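Local coordinates for protein serine protease inhibitor (Schistosoma haematobium, PDB 3STO) that probably inhibits serine-type endopeptidases, as a trematode member of the serpin family, at residues D223-E228 against L293-F298; E210-S215 against T378-C383. All coordinates share one frame; numbering follows the deposited sequence.

Contact 1 (D223-E228 against L293-F298)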
loop_
_atom_site.group_PDB
_atom_site.type_symbol
_atom_site.label_atom_id
_atom_site.label_comp_id
_atom_site.label_asym_id
_atom_site.label_seq_id
_atom_site.Cartn_x
_atom_site.Cartn_y
_atom_site.Cartn_z
ATOM N N ASP A 223 -20.134 -13.621 -3.677
ATOM C CA ASP A 223 -20.062 -14.000 -5.074
ATOM C C ASP A 223 -18.720 -14.678 -5.310
ATOM O O ASP A 223 -17.684 -14.039 -5.216
ATOM C CB ASP A 223 -20.256 -12.802 -5.968
ATOM C CG ASP A 223 -21.664 -12.224 -5.872
ATOM O OD1 ASP A 223 -22.653 -12.978 -6.048
ATOM O OD2 ASP A 223 -21.777 -11.004 -5.635
HETATM N N MSE A 224 -18.755 -15.989 -5.559
HETATM C CA MSE A 224 -17.547 -16.808 -5.636
HETATM C C MSE A 224 -17.118 -17.031 -7.103
HETATM O O MSE A 224 -17.843 -17.620 -7.899
HETATM C CB MSE A 224 -17.770 -18.136 -4.897
HETATM C CG MSE A 224 -16.527 -19.014 -4.686
HETATM SE SE MSE A 224 -15.263 -18.284 -3.288
HETATM C CE MSE A 224 -16.173 -19.020 -1.671
HETATM N N MSE A 225 -15.941 -16.540 -7.456
HETATM C CA MSE A 225 -15.377 -16.753 -8.781
HETATM C C MSE A 225 -14.655 -18.068 -8.760
HETATM O O MSE A 225 -14.136 -18.503 -7.718
HETATM C CB MSE A 225 -14.422 -15.628 -9.171
HETATM C CG MSE A 225 -14.992 -14.246 -8.869
HETATM SE SE MSE A 225 -13.824 -12.789 -9.480
HETATM C CE MSE A 225 -12.189 -13.134 -8.417
ATOM N N THR A 226 -14.659 -18.726 -9.907
ATOM C CA THR A 226 -14.126 -20.078 -9.976
ATOM C C THR A 226 -13.365 -20.217 -11.280
ATOM O O THR A 226 -13.737 -19.631 -12.282
ATOM C CB THR A 226 -15.258 -21.171 -9.893
ATOM O OG1 THR A 226 -16.131 -20.991 -10.980
ATOM C CG2 THR A 226 -16.124 -21.027 -8.635
ATOM N N GLN A 227 -12.296 -20.999 -11.251
ATOM C CA GLN A 227 -11.545 -21.295 -12.444
ATOM C C GLN A 227 -10.582 -22.471 -12.226
ATOM O O GLN A 227 -10.118 -22.750 -11.096
ATOM C CB GLN A 227 -10.856 -20.015 -12.954
ATOM C CG GLN A 227 -9.418 -20.125 -13.415
ATOM C CD GLN A 227 -8.757 -18.738 -13.577
ATOM O OE1 GLN A 227 -7.898 -18.364 -12.784
ATOM N NE2 GLN A 227 -9.165 -17.983 -14.602
ATOM N N GLU A 228 -10.336 -23.215 -13.300
ATOM C CA GLU A 228 -9.317 -24.237 -13.228
ATOM C C GLU A 228 -8.236 -23.805 -14.173
ATOM O O GLU A 228 -8.515 -23.322 -15.261
ATOM C CB GLU A 228 -9.870 -25.595 -13.580
ATOM C CG GLU A 228 -11.251 -25.857 -13.013
ATOM C CD GLU A 228 -12.071 -26.768 -13.926
ATOM O OE1 GLU A 228 -11.757 -27.986 -13.990
ATOM O OE2 GLU A 228 -13.008 -26.255 -14.596
ATOM N N LEU A 293 -9.458 -23.130 -8.480
ATOM C CA LEU A 293 -9.390 -21.930 -7.670
ATOM C C LEU A 293 -10.774 -21.349 -7.456
ATOM O O LEU A 293 -11.489 -21.077 -8.414
ATOM C CB LEU A 293 -8.496 -20.884 -8.354
ATOM C CG LEU A 293 -8.481 -19.438 -7.831
ATOM C CD1 LEU A 293 -8.021 -19.395 -6.395
ATOM C CD2 LEU A 293 -7.584 -18.525 -8.704
ATOM N N ARG A 294 -11.155 -21.140 -6.205
ATOM C CA ARG A 294 -12.348 -20.335 -5.945
ATOM C C ARG A 294 -11.979 -19.151 -5.115
ATOM O O ARG A 294 -11.271 -19.269 -4.121
ATOM C CB ARG A 294 -13.419 -21.132 -5.221
ATOM C CG ARG A 294 -13.732 -22.457 -5.860
ATOM C CD ARG A 294 -15.062 -22.933 -5.371
ATOM N NE ARG A 294 -15.291 -24.304 -5.751
ATOM C CZ ARG A 294 -15.717 -25.224 -4.908
ATOM N NH1 ARG A 294 -15.954 -24.891 -3.647
ATOM N NH2 ARG A 294 -15.916 -26.459 -5.326
ATOM N N LEU A 295 -12.513 -18.013 -5.501
ATOM C CA LEU A 295 -12.058 -16.760 -4.965
ATOM C C LEU A 295 -13.247 -15.811 -4.951
ATOM O O LEU A 295 -13.863 -15.567 -5.982
ATOM C CB LEU A 295 -10.896 -16.202 -5.836
ATOM C CG LEU A 295 -10.225 -14.879 -5.444
ATOM C CD1 LEU A 295 -9.523 -15.019 -4.079
ATOM C CD2 LEU A 295 -9.227 -14.343 -6.510
ATOM N N PRO A 296 -13.547 -15.241 -3.776
ATOM C CA PRO A 296 -14.595 -14.218 -3.670
ATOM C C PRO A 296 -14.289 -12.953 -4.517
ATOM O O PRO A 296 -13.140 -12.513 -4.636
ATOM C CB PRO A 296 -14.585 -13.872 -2.164
ATOM C CG PRO A 296 -13.800 -14.947 -1.517
ATOM C CD PRO A 296 -12.834 -15.442 -2.499
ATOM N N LYS A 297 -15.320 -12.367 -5.104
ATOM C CA LYS A 297 -15.165 -11.043 -5.643
ATOM C C LYS A 297 -15.482 -10.071 -4.500
ATOM O O LYS A 297 -16.412 -10.270 -3.743
ATOM C CB LYS A 297 -16.052 -10.814 -6.855
ATOM C CG LYS A 297 -17.470 -10.644 -6.555
ATOM C CD LYS A 297 -18.273 -10.671 -7.854
ATOM C CE LYS A 297 -17.686 -9.737 -8.896
ATOM N NZ LYS A 297 -18.634 -9.557 -10.057
ATOM N N PHE A 298 -14.650 -9.051 -4.335
ATOM C CA PHE A 298 -14.826 -8.111 -3.239
ATOM C C PHE A 298 -14.144 -6.789 -3.523
ATOM O O PHE A 298 -13.308 -6.652 -4.449
ATOM C CB PHE A 298 -14.273 -8.683 -1.929
ATOM C CG PHE A 298 -12.795 -8.961 -1.958
ATOM C CD1 PHE A 298 -12.308 -10.142 -2.498
ATOM C CD2 PHE A 298 -11.894 -8.037 -1.459
ATOM C CE1 PHE A 298 -10.936 -10.391 -2.526
ATOM C CE2 PHE A 298 -10.509 -8.279 -1.498
ATOM C CZ PHE A 298 -10.040 -9.456 -2.032
HETATM O O HOH W 1 -18.805 -11.128 -2.903
#

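Contact 2 (E210-S215 against T378-C383)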
loop_
_atom_site.group_PDB
_atom_site.type_symbol
_atom_site.label_atom_id
_atom_site.label_comp_id
_atom_site.label_asym_id
_atom_site.label_seq_id
_atom_site.Cartn_x
_atom_site.Cartn_y
_atom_site.Cartn_z
ATOM N N GLU A 210 -21.839 -18.526 -2.754
ATOM C CA GLU A 210 -21.261 -19.598 -1.971
ATOM C C GLU A 210 -21.027 -19.104 -0.542
ATOM O O GLU A 210 -20.847 -17.917 -0.320
ATOM C CB GLU A 210 -19.970 -20.077 -2.645
ATOM C CG GLU A 210 -19.197 -21.191 -1.925
ATOM C CD GLU A 210 -18.308 -21.996 -2.876
ATOM O OE1 GLU A 210 -18.662 -22.078 -4.075
ATOM O OE2 GLU A 210 -17.272 -22.553 -2.431
ATOM N N ASP A 211 -21.041 -20.009 0.427
ATOM C CA ASP A 211 -20.779 -19.632 1.807
ATOM C C ASP A 211 -19.337 -19.256 2.087
ATOM O O ASP A 211 -18.415 -19.910 1.610
ATOM C CB ASP A 211 -21.222 -20.741 2.769
ATOM C CG ASP A 211 -22.625 -20.516 3.286
ATOM O OD1 ASP A 211 -23.382 -19.731 2.645
ATOM O OD2 ASP A 211 -22.964 -21.116 4.329
ATOM N N PHE A 212 -19.149 -18.217 2.891
ATOM C CA PHE A 212 -17.806 -17.837 3.338
ATOM C C PHE A 212 -17.782 -17.884 4.863
ATOM O O PHE A 212 -18.613 -17.250 5.529
ATOM C CB PHE A 212 -17.420 -16.445 2.801
ATOM C CG PHE A 212 -15.989 -16.043 3.101
ATOM C CD1 PHE A 212 -15.657 -15.463 4.324
ATOM C CD2 PHE A 212 -14.985 -16.215 2.144
ATOM C CE1 PHE A 212 -14.366 -15.101 4.598
ATOM C CE2 PHE A 212 -13.714 -15.854 2.400
ATOM C CZ PHE A 212 -13.386 -15.283 3.634
ATOM N N TYR A 213 -16.851 -18.657 5.411
ATOM C CA TYR A 213 -16.759 -18.790 6.851
ATOM C C TYR A 213 -15.910 -17.681 7.426
ATOM O O TYR A 213 -14.708 -17.617 7.151
ATOM C CB TYR A 213 -16.149 -20.148 7.215
ATOM C CG TYR A 213 -16.011 -20.443 8.706
ATOM C CD1 TYR A 213 -17.013 -21.119 9.397
ATOM C CD2 TYR A 213 -14.850 -20.097 9.408
ATOM C CE1 TYR A 213 -16.876 -21.427 10.754
ATOM C CE2 TYR A 213 -14.696 -20.405 10.760
ATOM C CZ TYR A 213 -15.720 -21.072 11.425
ATOM O OH TYR A 213 -15.592 -21.386 12.761
ATOM N N ILE A 214 -16.530 -16.814 8.217
ATOM C CA ILE A 214 -15.817 -15.745 8.941
ATOM C C ILE A 214 -15.344 -16.212 10.331
ATOM O O ILE A 214 -14.197 -16.064 10.676
ATOM C CB ILE A 214 -16.709 -14.530 9.106
ATOM C CG1 ILE A 214 -17.172 -14.026 7.738
ATOM C CG2 ILE A 214 -15.991 -13.463 9.872
ATOM C CD1 ILE A 214 -18.026 -12.777 7.815
ATOM N N SER A 215 -16.253 -16.797 11.102
ATOM C CA SER A 215 -15.965 -17.339 12.417
ATOM C C SER A 215 -17.116 -18.293 12.776
ATOM O O SER A 215 -18.085 -18.379 12.036
ATOM C CB SER A 215 -15.891 -16.196 13.444
ATOM O OG SER A 215 -17.125 -15.499 13.540
ATOM N N THR A 378 -12.520 -19.888 1.151
ATOM C CA THR A 378 -13.828 -19.926 1.795
ATOM C C THR A 378 -13.808 -19.450 3.257
ATOM O O THR A 378 -14.817 -19.548 3.967
ATOM C CB THR A 378 -14.403 -21.386 1.779
ATOM O OG1 THR A 378 -13.451 -22.263 2.377
ATOM C CG2 THR A 378 -14.656 -21.852 0.384
ATOM N N HIS A 379 -12.657 -18.958 3.702
ATOM C CA HIS A 379 -12.452 -18.482 5.066
ATOM C C HIS A 379 -11.348 -17.390 5.003
ATOM O O HIS A 379 -10.724 -17.222 3.949
ATOM C CB HIS A 379 -12.095 -19.663 6.009
ATOM C CG HIS A 379 -11.019 -20.566 5.489
ATOM N ND1 HIS A 379 -9.724 -20.530 5.956
ATOM C CD2 HIS A 379 -11.051 -21.551 4.546
ATOM C CE1 HIS A 379 -9.006 -21.452 5.329
ATOM N NE2 HIS A 379 -9.791 -22.090 4.478
ATOM N N PRO A 380 -11.116 -16.643 6.103
ATOM C CA PRO A 380 -10.192 -15.476 6.057
ATOM C C PRO A 380 -8.780 -15.775 5.533
ATOM O O PRO A 380 -8.162 -16.805 5.807
ATOM C CB PRO A 380 -10.159 -14.987 7.516
ATOM C CG PRO A 380 -11.561 -15.391 8.040
ATOM C CD PRO A 380 -11.771 -16.765 7.429
ATOM N N PHE A 381 -8.272 -14.848 4.746
ATOM C CA PHE A 381 -7.021 -15.088 4.054
ATOM C C PHE A 381 -6.178 -13.823 3.973
ATOM O O PHE A 381 -6.670 -12.706 4.111
ATOM C CB PHE A 381 -7.297 -15.605 2.648
ATOM C CG PHE A 381 -8.125 -14.660 1.805
ATOM C CD1 PHE A 381 -9.513 -14.609 1.935
ATOM C CD2 PHE A 381 -7.523 -13.823 0.883
ATOM C CE1 PHE A 381 -10.271 -13.775 1.145
ATOM C CE2 PHE A 381 -8.285 -12.968 0.089
ATOM C CZ PHE A 381 -9.659 -12.948 0.212
ATOM N N ILE A 382 -4.899 -14.012 3.712
ATOM C CA ILE A 382 -4.008 -12.883 3.502
ATOM C C ILE A 382 -3.614 -12.836 2.027
ATOM O O ILE A 382 -3.381 -13.864 1.394
ATOM C CB ILE A 382 -2.804 -12.945 4.500
ATOM C CG1 ILE A 382 -3.252 -12.329 5.835
ATOM C CG2 ILE A 382 -1.560 -12.247 3.968
ATOM C CD1 ILE A 382 -3.158 -13.254 6.948
ATOM N N CYS A 383 -3.598 -11.648 1.460
ATOM C CA CYS A 383 -3.217 -11.534 0.070
ATOM C C CYS A 383 -2.307 -10.325 -0.199
ATOM O O CYS A 383 -2.228 -9.388 0.611
ATOM C CB CYS A 383 -4.446 -11.543 -0.833
ATOM S SG CYS A 383 -5.504 -10.160 -0.560
#

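Contact 1 (D223-E228 against L293-F298)
R294 and T226 lie side by side, and the T226 methyl CG2 meets CD of R294 at 3.9 Å, sitting obliquely to the flat guanidinium. The proline ring of P296 is met by M224, whose SE lies 3.8 Å from P296 CD. Two bends (chi2 73°, chi3 83°) curl the selenomethionine chain back, bringing SE 3.5 Å from L295 N. These four side chains share one face of the antiparallel pair; M225, Q227, L293 and L295 occupy the other, where M225 CE touches L295 CD2 at 3.7 Å. M225 and L295 form a hydrogen-bonded pair (M225 N to L295 O, 2.7 Å; L295 N to M225 O, 2.8 Å), and Q227 and L293 do likewise. K297 N donates to D223 O at 2.9 Å, and a water joins D223 N to K297 O. P296, lacking an N-H, falls at a non-hydrogen-bonded position, so the ladder loses nothing there. D223 and K297 meet through CB and CD, their charges engaged apart, with K209 and E350. E210 takes both R294 and R208, so its carboxylate probably eases the closeness of the two like charges.

Contact 2 (E210-S215 against T378-C383)
Y213 and T378 are joined by the one backbone hydrogen bond of this contact, from Y213 N to T378 O at 2.6 Å, with an N-H...O angle of 161°. Weaker CA-H...O contacts extend it: H379 CA approaches Y213 O at 3.2 Å, while F212 CA comes near the already bonded T378 O. P380 CD packs 3.1 Å from Y213 O, and P380, having no N-H, cannot donate a further backbone bond.

Aromatic packing centres on F212. With CG anti to the backbone N (chi1 -174°), its ring reaches beneath the T378-H379 peptide, which lies over one face: T378 C stands 3.6 Å and H379 N 3.5 Å above the plane, both offset toward the rim. The ring tip is close, F212 CZ being 3.2 Å from H379 C. F212 CE2 lies 4.2 Å from F381 CE1, at the edge of the F381 ring and near its plane; F212 CE1 touches P380 CD at the same distance.

Among the polar side chains, E210 brushes the T378 methyl CG2 with OE2 (3.9 Å), but its carboxylate is also held by a salt bridge to R208.

Strand 218-236 flanks 210-215, placing V222 against F212. K263 makes a cation-pi contact with Y213 and packs on H379, while F381 enters the strand that runs between 253-260 and 392-399. The contact thus ties the outer strand of one sheet, probably s4C of serpin sheet C, to the loop leading into the next, probably s4B of sheet B.

The two contacts have centres about 12 Å apart and lie on the same side of the chain's centre. In sequence the order is 210-215, 223-228, 293-298, 378-383, so contact 1 falls wholly within the span that contact 2 brings together. Strands 208-215 and 218-236 are antiparallel neighbours, consistent with sheet C of serpins, so contact 1 lies inside that sheet and contact 2 leads from its edge strand to the segment entering the next sheet. They touch directly: R294 bridges to E210, M224 packs on E210 and T378, and F298 meets F381. Strand 373-376 pairs in parallel with 287-305 and runs on into 378-383, so the chain after the probable reactive-centre loop passes contact 1 before reaching contact 2.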